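Local atomic coordinates of SPT6 (Antonospora locustae, PDB entry 2XP1), a protein that serves as a transcription elongation factor and probably as a histone chaperone, its tandem SH2 domains enabling interaction with RNA polymerase II. Residues A[149-152]-A[156-159]. Numbering follows the deposited sequence.
Sequences EYIG and MLTY. With SO4 (sulfate ion), chain C.
Gly152 and Thr158 pair across a short antiparallel beta hairpin in the second sheet of the tandem SH2 unit, where strand 146-153 turns back into strand 157-159. They form a hydrogen-bonded pair: Gly152 N reaches Thr158 O at 2.8 Å, and Thr158 N returns to Gly152 O at 3.1 Å. The short strand directions are 137° apart, strongly twisted from antiparallel. Lacking a side chain, Gly152 leaves room for Thr158 OG1, which packs 3.5 Å from Gly152 CA. On the other face the branched Ile151 lays CG2 against Leu157 CB at 3.8 Å, while its CG1 arm approaches the Tyr159 ring obliquely.

Tyr159 carries the contact further back, to Glu149. With CG anti to the backbone N (chi1 165°), its ring runs back along the first strand, and the hydroxyl OH donates to Glu149 OE2 at 2.7 Å. The acceptor uses its syn lone pair, and the carboxylate, held at the ring edge, stands nearly perpendicular to the ring, the planes 81° apart. The extended glutamate chain brings the carboxylate to the hydroxyl, and its two oxygens serve two partners: OE2 takes Tyr159 OH, while OE1 forms a salt bridge with Arg174 of helix 167-175, so one carboxylate ties strand, tyrosine and C-terminal helix together. Tyr150 points away from the hairpin; its OH donates to sulfate O4 at 2.6 Å, and Ser130 and Thr138 also bind this ion, probably acquired from the crystallisation liquor.

Strand 136-142 flanks 149-152 and strand 162-164 flanks 157-159. Helix 167-175 covers the face bearing Ile151 and Tyr159, Phe170 meeting the tyrosine ring edge-to-face, while Leu157 also reaches the long helix 80-100.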
loop_
_atom_site.group_PDB
_atom_site.type_symbol
_atom_site.label_atom_id
_atom_site.label_comp_id
_atom_site.label_asym_id
_atom_site.label_seq_id
_atom_site.Cartn_x
_atom_site.Cartn_y
_atom_site.Cartn_z
ATOM N N GLU A 149 0.758 1.185 -21.399
ATOM C CA GLU A 149 0.826 1.693 -20.049
ATOM C C GLU A 149 1.221 0.581 -19.127
ATOM O O GLU A 149 0.871 -0.574 -19.360
ATOM C CB GLU A 149 -0.515 2.241 -19.588
ATOM C CG GLU A 149 -1.111 3.417 -20.373
ATOM C CD GLU A 149 -2.341 4.002 -19.663
ATOM O OE1 GLU A 149 -3.468 3.594 -20.001
ATOM O OE2 GLU A 149 -2.177 4.852 -18.752
ATOM N N TYR A 150 1.910 0.925 -18.047
ATOM C CA TYR A 150 2.376 -0.088 -17.154
ATOM C C TYR A 150 1.503 -0.196 -15.931
ATOM O O TYR A 150 1.199 0.815 -15.288
ATOM C CB TYR A 150 3.821 0.189 -16.737
ATOM C CG TYR A 150 4.876 -0.062 -17.817
ATOM C CD1 TYR A 150 4.730 -1.083 -18.756
ATOM C CD2 TYR A 150 6.024 0.730 -17.887
ATOM C CE1 TYR A 150 5.686 -1.313 -19.743
ATOM C CE2 TYR A 150 6.997 0.497 -18.857
ATOM C CZ TYR A 150 6.823 -0.520 -19.788
ATOM O OH TYR A 150 7.794 -0.747 -20.758
ATOM N N ILE A 151 1.137 -1.420 -15.579
ATOM C CA ILE A 151 0.431 -1.645 -14.357
ATOM C C ILE A 151 1.323 -2.440 -13.427
ATOM O O ILE A 151 1.925 -3.418 -13.843
ATOM C CB ILE A 151 -0.882 -2.409 -14.647
ATOM C CG1 ILE A 151 -1.791 -1.556 -15.536
ATOM C CG2 ILE A 151 -1.594 -2.811 -13.380
ATOM C CD1 ILE A 151 -2.913 -2.374 -16.246
ATOM N N GLY A 152 1.397 -2.053 -12.160
ATOM C CA GLY A 152 2.205 -2.810 -11.185
ATOM C C GLY A 152 1.507 -4.089 -10.776
ATOM O O GLY A 152 0.289 -4.129 -10.656
ATOM N N MET A 156 -2.297 -6.371 -5.619
ATOM C CA MET A 156 -3.270 -5.646 -6.373
ATOM C C MET A 156 -2.633 -5.291 -7.665
ATOM O O MET A 156 -1.463 -5.518 -7.873
ATOM C CB MET A 156 -3.713 -4.364 -5.638
ATOM C CG MET A 156 -4.221 -4.604 -4.243
ATOM S SD MET A 156 -5.847 -5.388 -4.114
ATOM C CE MET A 156 -6.968 -4.093 -4.553
ATOM N N LEU A 157 -3.448 -4.744 -8.536
ATOM C CA LEU A 157 -2.997 -4.089 -9.729
ATOM C C LEU A 157 -2.933 -2.610 -9.398
ATOM O O LEU A 157 -3.914 -2.040 -8.865
ATOM C CB LEU A 157 -3.996 -4.351 -10.854
ATOM C CG LEU A 157 -4.078 -5.841 -11.229
ATOM C CD1 LEU A 157 -5.046 -6.161 -12.389
ATOM C CD2 LEU A 157 -2.704 -6.243 -11.649
ATOM N N THR A 158 -1.782 -1.989 -9.696
ATOM C CA THR A 158 -1.609 -0.573 -9.402
ATOM C C THR A 158 -1.319 0.203 -10.667
ATOM O O THR A 158 -0.554 -0.220 -11.515
ATOM C CB THR A 158 -0.556 -0.355 -8.337
ATOM O OG1 THR A 158 0.517 -1.273 -8.568
ATOM C CG2 THR A 158 -1.147 -0.683 -7.019
ATOM N N TYR A 159 -1.990 1.329 -10.800
ATOM C CA TYR A 159 -1.962 2.110 -11.999
ATOM C C TYR A 159 -1.963 3.571 -11.543
ATOM O O TYR A 159 -2.997 4.105 -11.110
ATOM C CB TYR A 159 -3.192 1.769 -12.855
ATOM C CG TYR A 159 -3.477 2.766 -13.959
ATOM C CD1 TYR A 159 -2.842 2.661 -15.189
ATOM C CD2 TYR A 159 -4.359 3.823 -13.768
ATOM C CE1 TYR A 159 -3.085 3.574 -16.213
ATOM C CE2 TYR A 159 -4.606 4.753 -14.803
ATOM C CZ TYR A 159 -3.962 4.606 -16.016
ATOM O OH TYR A 159 -4.187 5.493 -17.037
HETATM S S SO4 C . 7.532 -4.105 -22.601
HETATM O O1 SO4 C . 7.937 -3.410 -23.828
HETATM O O2 SO4 C . 8.341 -5.324 -22.458
HETATM O O3 SO4 C . 6.125 -4.483 -22.666
HETATM O O4 SO4 C . 7.720 -3.215 -21.465
#